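Local coordinates for glycosyl hydrolase family 62 protein (Coprinopsis cinerea, PDB 5B6T), which hydrolyses alpha-L-arabinofuranosidic linkages as a family 62 glycoside hydrolase, probably releasing arabinose side groups from the hemicellulose arabinoxylan, at residues His34-His39 and Asp111-Pro115; Ala45-Tyr50 and Asp298-Leu302; Ala83-Phe87 and Asp143-Ile147; Arg192-Asn198 and Arg221-Trp226. All blocks are in the same frame, centred on the assembly; numbering follows the deposited sequence.

Interaction 1: His34-His39 and Asp111-Pro115; sequences HDGRWH and DINNP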
# COMPACT_ATOMS: atom_id res chain seq x y z
N HIS A 34 15.96 -6.30 -0.13
CA HIS A 34 16.35 -7.69 -0.37
C HIS A 34 17.68 -7.72 -1.09
O HIS A 34 17.88 -7.00 -2.10
CB HIS A 34 15.29 -8.41 -1.21
CG HIS A 34 15.70 -9.76 -1.70
ND1 HIS A 34 15.70 -10.86 -0.89
CD2 HIS A 34 16.12 -10.18 -2.92
CE1 HIS A 34 16.09 -11.92 -1.58
NE2 HIS A 34 16.36 -11.53 -2.81
N ASP A 35 18.58 -8.53 -0.55
CA ASP A 35 19.93 -8.64 -1.07
C ASP A 35 20.58 -7.31 -1.43
O ASP A 35 21.04 -7.10 -2.54
CB ASP A 35 19.92 -9.61 -2.24
CG ASP A 35 19.81 -11.05 -1.77
OD1 ASP A 35 19.88 -11.27 -0.53
OD2 ASP A 35 19.64 -11.94 -2.61
N GLY A 36 20.58 -6.40 -0.47
CA GLY A 36 21.31 -5.17 -0.56
C GLY A 36 20.71 -4.05 -1.38
O GLY A 36 21.37 -3.05 -1.65
N ARG A 37 19.46 -4.22 -1.80
CA ARG A 37 18.78 -3.23 -2.61
C ARG A 37 17.34 -3.05 -2.17
O ARG A 37 16.69 -3.99 -1.68
CB ARG A 37 18.74 -3.66 -4.09
CG ARG A 37 20.07 -3.90 -4.77
CD ARG A 37 19.85 -4.32 -6.21
NE ARG A 37 19.41 -3.23 -7.07
CZ ARG A 37 20.21 -2.24 -7.51
NH1 ARG A 37 21.49 -2.20 -7.17
NH2 ARG A 37 19.72 -1.30 -8.30
N TRP A 38 16.85 -1.84 -2.39
CA TRP A 38 15.43 -1.55 -2.30
C TRP A 38 14.75 -1.98 -3.58
O TRP A 38 15.27 -1.75 -4.68
CB TRP A 38 15.23 -0.04 -2.09
CG TRP A 38 15.77 0.38 -0.75
CD1 TRP A 38 16.95 1.00 -0.49
CD2 TRP A 38 15.14 0.14 0.51
NE1 TRP A 38 17.09 1.19 0.88
CE2 TRP A 38 16.00 0.66 1.51
CE3 TRP A 38 13.96 -0.49 0.90
CZ2 TRP A 38 15.69 0.57 2.87
CZ3 TRP A 38 13.65 -0.57 2.26
CH2 TRP A 38 14.52 -0.04 3.22
N HIS A 39 13.57 -2.57 -3.42
CA HIS A 39 12.74 -2.99 -4.54
C HIS A 39 11.40 -2.31 -4.34
O HIS A 39 10.66 -2.64 -3.41
CB HIS A 39 12.57 -4.51 -4.56
CG HIS A 39 13.87 -5.23 -4.58
ND1 HIS A 39 14.50 -5.64 -5.73
CD2 HIS A 39 14.72 -5.54 -3.57
CE1 HIS A 39 15.66 -6.20 -5.44
NE2 HIS A 39 15.82 -6.14 -4.13
N ASP A 111 11.95 -14.80 -8.69
CA ASP A 111 13.11 -13.90 -8.49
C ASP A 111 12.69 -12.44 -8.61
O ASP A 111 12.43 -11.96 -9.70
CB ASP A 111 14.18 -14.25 -9.53
CG ASP A 111 15.42 -13.38 -9.42
OD1 ASP A 111 15.59 -12.68 -8.39
OD2 ASP A 111 16.23 -13.47 -10.38
N ILE A 112 12.67 -11.74 -7.47
CA ILE A 112 12.28 -10.33 -7.45
C ILE A 112 13.21 -9.46 -8.29
O ILE A 112 12.81 -8.42 -8.82
CB ILE A 112 12.18 -9.79 -6.00
CG1 ILE A 112 11.45 -8.43 -5.95
CG2 ILE A 112 13.55 -9.69 -5.33
CD1 ILE A 112 11.18 -7.99 -4.54
N ASN A 113 14.46 -9.91 -8.45
CA ASN A 113 15.43 -9.23 -9.32
C ASN A 113 15.20 -9.42 -10.81
O ASN A 113 15.98 -8.91 -11.61
CB ASN A 113 16.86 -9.66 -8.97
CG ASN A 113 17.38 -8.97 -7.75
OD1 ASN A 113 17.65 -9.60 -6.74
ND2 ASN A 113 17.53 -7.66 -7.84
N ASN A 114 14.16 -10.16 -11.19
CA ASN A 114 13.82 -10.35 -12.60
C ASN A 114 12.47 -9.74 -12.92
O ASN A 114 11.48 -10.45 -13.02
CB ASN A 114 13.81 -11.84 -12.99
CG ASN A 114 13.65 -12.02 -14.47
OD1 ASN A 114 14.07 -11.15 -15.25
ND2 ASN A 114 13.01 -13.11 -14.89
N PRO A 115 12.42 -8.42 -13.15
CA PRO A 115 11.11 -7.83 -13.39
C PRO A 115 10.44 -8.37 -14.66
O PRO A 115 9.20 -8.39 -14.75
CB PRO A 115 11.42 -6.34 -13.51
CG PRO A 115 12.91 -6.25 -13.79
CD PRO A 115 13.48 -7.40 -13.02
O HOH W 1 18.90 -7.40 -5.00
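Two neighbouring blades of the five-bladed beta-propeller of this family 62 enzyme meet here. One side is a tight beta hairpin: H34 to R37 form a type I' turn, with D35 and G36 both at positive phi and the strands paired through H34 N to R37 O (2.9 Å) and R37 N to H34 O (3.2 Å). The other is the loop between strands 104-109 and 122-123 of the next blade, where D111 to N114 make a type I turn and D111 OD1 accepts from N113 N at 3.0 Å, an Asx turn. I112 fills the gap between the two histidines. I112 CG2 sits over the H39 ring in a CH-pi contact, 4.2 Å from the ring centroid, and lies 3.6 Å from H34 CD2; I112 CD1 packs 3.7 Å from H39 CB. The H39 ring is fixed at both nitrogens: H39 NE2 donates to H34 O at 3.0 Å, while ND1 hydrogen-bonds Y54 of strand 49-57. N113 ND2 reaches the edge of the H39 ring, 3.4 Å from H39 CE1, and water 1 bridges H34 O and N113 OD1, 3.1 Å from each.

Interaction 2: Ala45-Tyr50 and Asp298-Leu302; sequences AKTEGY and DYNSL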
# COMPACT_ATOMS: atom_id res chain seq x y z
N ALA A 45 0.44 6.54 -13.21
CA ALA A 45 -0.86 7.15 -13.33
C ALA A 45 -0.86 8.32 -14.29
O ALA A 45 0.01 9.23 -14.21
CB ALA A 45 -1.38 7.62 -11.99
N LYS A 46 -1.86 8.31 -15.17
CA LYS A 46 -2.15 9.43 -16.05
C LYS A 46 -3.62 9.37 -16.45
O LYS A 46 -4.29 8.39 -16.19
CB LYS A 46 -1.23 9.42 -17.28
CG LYS A 46 -1.14 8.07 -17.99
CD LYS A 46 -0.23 8.16 -19.21
CE LYS A 46 -0.04 6.79 -19.82
NZ LYS A 46 0.71 6.84 -21.10
N THR A 47 -4.11 10.42 -17.14
CA THR A 47 -5.51 10.43 -17.58
C THR A 47 -5.84 9.18 -18.37
O THR A 47 -6.93 8.65 -18.26
CB THR A 47 -5.75 11.67 -18.49
OG1 THR A 47 -5.51 12.83 -17.71
CG2 THR A 47 -7.19 11.70 -19.03
N GLU A 48 -4.89 8.70 -19.16
CA GLU A 48 -5.12 7.58 -20.07
C GLU A 48 -5.16 6.22 -19.37
O GLU A 48 -5.71 5.26 -19.90
CB GLU A 48 -4.03 7.55 -21.14
CG GLU A 48 -4.26 8.56 -22.26
CD GLU A 48 -2.98 9.12 -22.85
OE1 GLU A 48 -1.91 8.44 -22.80
OE2 GLU A 48 -3.04 10.27 -23.36
N GLY A 49 -4.58 6.11 -18.18
CA GLY A 49 -4.65 4.82 -17.50
C GLY A 49 -3.57 4.59 -16.47
O GLY A 49 -2.78 5.48 -16.16
N TYR A 50 -3.60 3.37 -15.96
CA TYR A 50 -2.72 2.89 -14.91
C TYR A 50 -2.03 1.63 -15.33
O TYR A 50 -2.64 0.74 -15.92
CB TYR A 50 -3.52 2.57 -13.66
CG TYR A 50 -3.96 3.79 -12.89
CD1 TYR A 50 -5.01 4.58 -13.33
CD2 TYR A 50 -3.33 4.13 -11.71
CE1 TYR A 50 -5.39 5.72 -12.62
CE2 TYR A 50 -3.70 5.23 -10.99
CZ TYR A 50 -4.72 6.04 -11.44
OH TYR A 50 -5.07 7.14 -10.67
N ASP A 298 -8.08 16.97 -12.84
CA ASP A 298 -8.55 15.60 -12.85
C ASP A 298 -7.67 14.76 -11.92
O ASP A 298 -6.43 14.86 -11.97
CB ASP A 298 -8.51 15.04 -14.28
CG ASP A 298 -9.55 15.71 -15.23
OD1 ASP A 298 -10.55 16.30 -14.75
OD2 ASP A 298 -9.35 15.63 -16.46
N TYR A 299 -8.32 13.93 -11.11
CA TYR A 299 -7.61 13.10 -10.12
C TYR A 299 -6.48 12.28 -10.74
O TYR A 299 -5.38 12.26 -10.21
CB TYR A 299 -8.58 12.17 -9.35
CG TYR A 299 -7.85 11.26 -8.36
CD1 TYR A 299 -7.46 11.73 -7.11
CD2 TYR A 299 -7.50 9.96 -8.72
CE1 TYR A 299 -6.78 10.91 -6.22
CE2 TYR A 299 -6.80 9.15 -7.83
CZ TYR A 299 -6.44 9.65 -6.60
OH TYR A 299 -5.74 8.83 -5.74
N ASN A 300 -6.73 11.64 -11.89
CA ASN A 300 -5.73 10.71 -12.48
C ASN A 300 -4.49 11.41 -13.06
O ASN A 300 -3.47 10.76 -13.34
CB ASN A 300 -6.38 9.83 -13.56
CG ASN A 300 -7.33 8.79 -12.99
OD1 ASN A 300 -7.26 8.45 -11.80
ND2 ASN A 300 -8.22 8.27 -13.84
N SER A 301 -4.56 12.73 -13.24
CA SER A 301 -3.48 13.51 -13.77
C SER A 301 -2.66 14.20 -12.67
O SER A 301 -1.75 14.95 -12.98
CB SER A 301 -4.04 14.54 -14.75
OG SER A 301 -4.78 15.54 -14.09
N LEU A 302 -3.00 13.98 -11.40
CA LEU A 302 -2.33 14.71 -10.32
C LEU A 302 -0.86 14.30 -10.21
O LEU A 302 -0.51 13.11 -10.34
CB LEU A 302 -3.01 14.47 -8.97
CG LEU A 302 -4.40 15.08 -8.80
CD1 LEU A 302 -5.04 14.46 -7.56
CD2 LEU A 302 -4.38 16.60 -8.71
O HOH W 2 -8.78 9.46 -16.39
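N300 does most of the work in this surface contact. N300 OD1 accepts a 2.8 Å hydrogen bond from Y50 OH and lies near the plane of the Y50 ring, so the phenol meets the amide edge-on. On the same side chain, N300 ND2 donates to water 2 at 2.9 Å, and water 2 donates to T47 O at 2.8 Å, so both ends of the amide are tied to the opposite segment. The N300 carbonyl leans on the backbone too, with N300 O 3.3 Å from K46 CA. N300 belongs to a 3-10 segment, 299-301, between strands 285-290 and 305-311. Facing it is the hairpin of strands 37-46 and 49-57, closed by a type I turn from K46 to G49. The hairpin comes from the first full blade of the propeller and the 3-10 segment from the blade that also takes in N-terminal strand 7-9, so the contact joins the closing blade to the first full one. Next to N300, the Y299 side chain comes within about 3 Å of the bound lead ion, and its OH hydrogen-bonds K27. T47, the third large contributor, places T47 OG1 3.7 Å from S301 CB; S301 OG donates to D298 O at 2.8 Å.

Interaction 3: Ala83-Phe87 and Asp143-Ile147; sequences APQVF and DMWVI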
# COMPACT_ATOMS: atom_id res chain seq x y z
N ALA A 83 -1.85 -0.32 -7.92
CA ALA A 83 -1.73 -0.46 -6.46
C ALA A 83 -1.16 -1.81 -6.03
O ALA A 83 -1.87 -2.70 -5.53
CB ALA A 83 -3.05 -0.12 -5.75
N PRO A 84 0.14 -1.97 -6.20
CA PRO A 84 0.77 -3.25 -5.98
C PRO A 84 1.13 -3.53 -4.51
O PRO A 84 1.33 -2.61 -3.71
CB PRO A 84 2.03 -3.15 -6.83
CG PRO A 84 2.41 -1.71 -6.74
CD PRO A 84 1.11 -0.97 -6.70
N GLN A 85 1.30 -4.83 -4.19
CA GLN A 85 1.84 -5.28 -2.92
C GLN A 85 2.75 -6.45 -3.22
O GLN A 85 2.28 -7.44 -3.75
CB GLN A 85 0.75 -5.74 -1.95
CG GLN A 85 1.33 -6.19 -0.60
CD GLN A 85 0.42 -7.12 0.16
OE1 GLN A 85 -0.42 -7.80 -0.40
NE2 GLN A 85 0.66 -7.19 1.45
N VAL A 86 4.03 -6.34 -2.89
CA VAL A 86 4.97 -7.43 -3.09
C VAL A 86 5.32 -8.15 -1.79
O VAL A 86 5.51 -7.51 -0.76
CB VAL A 86 6.29 -6.95 -3.79
CG1 VAL A 86 7.10 -5.99 -2.92
CG2 VAL A 86 7.15 -8.15 -4.21
N PHE A 87 5.46 -9.46 -1.84
CA PHE A 87 5.91 -10.25 -0.68
C PHE A 87 6.36 -11.61 -1.15
O PHE A 87 5.99 -12.05 -2.25
CB PHE A 87 4.82 -10.42 0.42
CG PHE A 87 3.55 -11.04 -0.07
CD1 PHE A 87 3.36 -12.42 0.00
CD2 PHE A 87 2.50 -10.26 -0.55
CE1 PHE A 87 2.20 -13.00 -0.47
CE2 PHE A 87 1.33 -10.86 -1.02
CZ PHE A 87 1.18 -12.22 -0.93
N ASP A 143 -7.17 -1.59 -3.88
CA ASP A 143 -6.17 -1.64 -2.80
C ASP A 143 -6.17 -2.96 -2.06
O ASP A 143 -6.55 -3.06 -0.88
CB ASP A 143 -6.31 -0.41 -1.89
CG ASP A 143 -6.15 0.88 -2.66
OD1 ASP A 143 -5.54 0.85 -3.74
OD2 ASP A 143 -6.60 1.95 -2.19
N MET A 144 -5.74 -3.97 -2.80
CA MET A 144 -5.75 -5.36 -2.38
C MET A 144 -4.52 -5.64 -1.54
O MET A 144 -3.40 -5.33 -1.96
CB MET A 144 -5.73 -6.26 -3.63
CG MET A 144 -6.73 -5.86 -4.70
SD MET A 144 -8.43 -5.95 -4.13
CE MET A 144 -9.27 -5.17 -5.52
N TRP A 145 -4.74 -6.26 -0.37
CA TRP A 145 -3.65 -6.49 0.58
C TRP A 145 -3.74 -7.86 1.22
O TRP A 145 -4.77 -8.19 1.85
CB TRP A 145 -3.69 -5.40 1.65
CG TRP A 145 -2.60 -5.53 2.67
CD1 TRP A 145 -2.61 -6.32 3.80
CD2 TRP A 145 -1.36 -4.84 2.68
NE1 TRP A 145 -1.43 -6.18 4.46
CE2 TRP A 145 -0.65 -5.27 3.82
CE3 TRP A 145 -0.78 -3.90 1.85
CZ2 TRP A 145 0.64 -4.79 4.12
CZ3 TRP A 145 0.49 -3.45 2.13
CH2 TRP A 145 1.17 -3.88 3.27
N VAL A 146 -2.67 -8.65 1.11
CA VAL A 146 -2.56 -9.96 1.74
C VAL A 146 -1.69 -9.90 2.99
O VAL A 146 -0.64 -9.27 3.00
CB VAL A 146 -1.97 -11.00 0.74
CG1 VAL A 146 -1.60 -12.30 1.45
CG2 VAL A 146 -2.90 -11.24 -0.43
N ILE A 147 -2.15 -10.59 4.03
CA ILE A 147 -1.32 -10.91 5.21
C ILE A 147 -1.72 -12.29 5.69
O ILE A 147 -2.91 -12.62 5.77
CB ILE A 147 -1.41 -9.83 6.32
CG1 ILE A 147 -0.60 -10.25 7.55
CG2 ILE A 147 -2.85 -9.48 6.71
CD1 ILE A 147 -0.41 -9.16 8.56
O HOH W 3 -4.56 -3.31 -5.33
O HOH W 4 -1.67 -3.56 -2.97
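A83, near the start of strand 82-89, has positive phi, as does D143 opposite it, and A83 CB comes 3.3 Å from D143 OD1. That carboxylate oxygen also hydrogen-bonds a bound glycerol. A83 O reaches the partner strand through solvent: water 3 lies 2.8 Å from A83 O and takes a 2.9 Å hydrogen bond from M144 N, while water 4 lies 2.7 Å from A83 O and 2.7 Å from M144 O. P84 points away. Q85 then bridges the gap with its extended side chain: V146 N donates to Q85 OE1 at 2.8 Å, and Q85 NE2 donates to V146 O at 2.9 Å, so one amide satisfies both peptide groups of V146 much as a strand neighbour would. Q85 CG lies over the W145 six-membered ring, 4.3 Å from its centroid, and Q85 NE2 is 3.3 Å from W145 CE2. W145 NE1 hydrogen-bonds V199 O. F87 finishes the run, with CZ packed 3.7 Å from V146 CG1. No backbone hydrogen bond links the strands, which run 10° from parallel with axes 6.8 Å apart, as expected for the innermost strands of successive blades lining the axial core of a five-bladed beta-propeller.

Interaction 4: Arg192-Asn198 and Arg221-Trp226; sequences RLFEAAN and RWFRSW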
# COMPACT_ATOMS: atom_id res chain seq x y z
N ARG A 192 -13.94 8.94 6.06
CA ARG A 192 -13.24 8.52 7.27
C ARG A 192 -12.52 7.18 7.10
O ARG A 192 -11.59 6.87 7.86
CB ARG A 192 -14.20 8.41 8.45
CG ARG A 192 -14.80 9.72 8.90
CD ARG A 192 -13.80 10.55 9.66
NE ARG A 192 -13.51 9.99 10.98
CZ ARG A 192 -12.68 10.50 11.90
NH1 ARG A 192 -11.95 11.60 11.66
NH2 ARG A 192 -12.56 9.85 13.05
N LEU A 193 -12.91 6.39 6.10
CA LEU A 193 -12.34 5.05 5.90
C LEU A 193 -12.34 4.79 4.40
O LEU A 193 -13.14 4.01 3.86
CB LEU A 193 -13.15 4.02 6.67
CG LEU A 193 -12.48 2.66 6.87
CD1 LEU A 193 -11.39 2.73 7.93
CD2 LEU A 193 -13.51 1.60 7.23
N PHE A 194 -11.44 5.48 3.71
CA PHE A 194 -11.60 5.65 2.26
C PHE A 194 -10.93 4.57 1.43
O PHE A 194 -11.60 3.89 0.66
CB PHE A 194 -11.15 7.05 1.84
CG PHE A 194 -11.57 7.39 0.44
CD1 PHE A 194 -12.92 7.50 0.11
CD2 PHE A 194 -10.64 7.62 -0.54
CE1 PHE A 194 -13.31 7.80 -1.19
CE2 PHE A 194 -11.02 7.94 -1.84
CZ PHE A 194 -12.35 8.01 -2.17
N GLU A 195 -9.62 4.41 1.54
CA GLU A 195 -8.95 3.36 0.75
C GLU A 195 -7.56 3.09 1.34
O GLU A 195 -7.25 3.58 2.44
CB GLU A 195 -8.86 3.79 -0.71
CG GLU A 195 -8.07 5.07 -0.95
CD GLU A 195 -8.21 5.67 -2.33
OE1 GLU A 195 -8.88 5.15 -3.23
OE2 GLU A 195 -7.60 6.74 -2.60
N ALA A 196 -6.78 2.26 0.66
CA ALA A 196 -5.35 2.10 0.92
C ALA A 196 -5.07 1.58 2.33
O ALA A 196 -4.27 2.15 3.08
CB ALA A 196 -4.61 3.41 0.67
N ALA A 197 -5.60 0.40 2.60
CA ALA A 197 -5.25 -0.32 3.83
C ALA A 197 -3.79 -0.84 3.81
O ALA A 197 -3.26 -1.19 2.77
CB ALA A 197 -6.20 -1.47 4.07
N ASN A 198 -3.17 -0.84 4.99
CA ASN A 198 -2.01 -1.68 5.29
C ASN A 198 -2.32 -2.48 6.54
O ASN A 198 -2.94 -1.97 7.48
CB ASN A 198 -0.72 -0.90 5.59
CG ASN A 198 -0.33 0.11 4.52
OD1 ASN A 198 -0.40 1.32 4.78
ND2 ASN A 198 0.17 -0.36 3.39
N ARG A 221 -5.44 14.19 2.36
CA ARG A 221 -5.26 12.78 2.69
C ARG A 221 -4.44 12.64 3.97
O ARG A 221 -3.51 13.42 4.26
CB ARG A 221 -4.56 12.03 1.55
CG ARG A 221 -5.26 12.14 0.19
CD ARG A 221 -6.74 11.81 0.32
NE ARG A 221 -7.42 11.75 -0.97
CZ ARG A 221 -7.69 10.65 -1.66
NH1 ARG A 221 -7.28 9.44 -1.25
NH2 ARG A 221 -8.39 10.76 -2.80
N TRP A 222 -4.80 11.61 4.71
CA TRP A 222 -4.11 11.26 5.95
C TRP A 222 -4.37 9.81 6.31
O TRP A 222 -5.22 9.17 5.70
CB TRP A 222 -4.54 12.19 7.10
CG TRP A 222 -5.98 12.09 7.55
CD1 TRP A 222 -7.10 12.38 6.83
CD2 TRP A 222 -6.44 11.67 8.85
NE1 TRP A 222 -8.22 12.19 7.60
CE2 TRP A 222 -7.85 11.73 8.83
CE3 TRP A 222 -5.79 11.27 10.02
CZ2 TRP A 222 -8.61 11.40 9.94
CZ3 TRP A 222 -6.54 10.93 11.11
CH2 TRP A 222 -7.94 11.01 11.08
N PHE A 223 -3.65 9.31 7.31
CA PHE A 223 -3.78 7.94 7.79
C PHE A 223 -4.25 7.81 9.21
O PHE A 223 -3.77 8.51 10.10
CB PHE A 223 -2.46 7.13 7.64
CG PHE A 223 -2.23 6.72 6.23
CD1 PHE A 223 -1.60 7.59 5.32
CD2 PHE A 223 -2.77 5.54 5.77
CE1 PHE A 223 -1.45 7.21 4.00
CE2 PHE A 223 -2.64 5.18 4.44
CZ PHE A 223 -2.00 6.03 3.56
N ARG A 224 -5.18 6.87 9.40
CA ARG A 224 -5.64 6.42 10.70
C ARG A 224 -5.04 5.08 11.02
O ARG A 224 -4.66 4.35 10.11
CB ARG A 224 -7.17 6.35 10.72
CG ARG A 224 -7.82 7.70 10.43
CD ARG A 224 -9.33 7.64 10.31
NE ARG A 224 -9.98 7.33 11.58
CZ ARG A 224 -11.15 6.68 11.70
NH1 ARG A 224 -11.83 6.29 10.62
NH2 ARG A 224 -11.65 6.44 12.90
N SER A 225 -4.99 4.74 12.31
CA SER A 225 -4.39 3.48 12.74
C SER A 225 -5.16 2.85 13.88
O SER A 225 -5.75 3.55 14.73
CB SER A 225 -2.94 3.69 13.18
OG SER A 225 -2.83 4.67 14.22
N TRP A 226 -5.10 1.52 13.89
CA TRP A 226 -5.74 0.66 14.89
C TRP A 226 -4.84 -0.51 15.17
O TRP A 226 -3.99 -0.86 14.34
CB TRP A 226 -7.07 0.10 14.36
CG TRP A 226 -8.13 1.05 14.01
CD1 TRP A 226 -9.24 1.36 14.75
CD2 TRP A 226 -8.26 1.80 12.79
NE1 TRP A 226 -10.04 2.23 14.10
CE2 TRP A 226 -9.46 2.54 12.89
CE3 TRP A 226 -7.49 1.92 11.63
CZ2 TRP A 226 -9.90 3.41 11.88
CZ3 TRP A 226 -7.95 2.77 10.63
CH2 TRP A 226 -9.13 3.47 10.76
O HOH W 5 -8.78 8.52 -4.47
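Strands 195-198 and 221-226 run the same way at 38°, their axes 9.3 Å apart, because strand 207-215 lies between them in one propeller blade. At the start of the first strand, F194 and E195 both face E213 in a classic beta bulge. R224 NH1 donates to R192 O at 2.8 Å. The R192 and R224 guanidiniums lie face against face, a contact of like charges with R192 NH2 3.5 Å from R224 NH2; R224 pairs with D240 and R192 hydrogen-bonds Q241, which eases it. R192 NH1 also meets the W222 ring edge, 3.8 Å from W222 CZ2. L193 CD1 packs 3.7 Å from W226 CH2. At the other end R221 NH1 makes a 3.0 Å salt bridge to E195 OE2 and a second to E213, while water 5 joins E195 OE2 and R221 NH2, 2.8 Å from each. With the E195 side chain within about 3 Å of the bound lead ion, R221, shared by E195 and E213, offsets negative charge beside the metal.

Overall arrangement
From the N terminus, interaction 1 opens in the first full blade and closes at 111-115 in the second, and interactions 2 and 3 both cross it. Interaction 2 opens at 45-50 and closes at 298-302, the longest span, drawing the first blade against the blade that joins the chain's two ends; interactions 3 and 4 lie wholly within that span. Interaction 3 ties the second blade to the third. Interaction 4 follows it in series and stays inside the fourth blade. Interaction 1 touches interaction 3 through I112 and V86, and interactions 2 and 3 each touch interaction 4: Y299 packs against R221, D143 reaches A196 and E195, and W145 rests on N198.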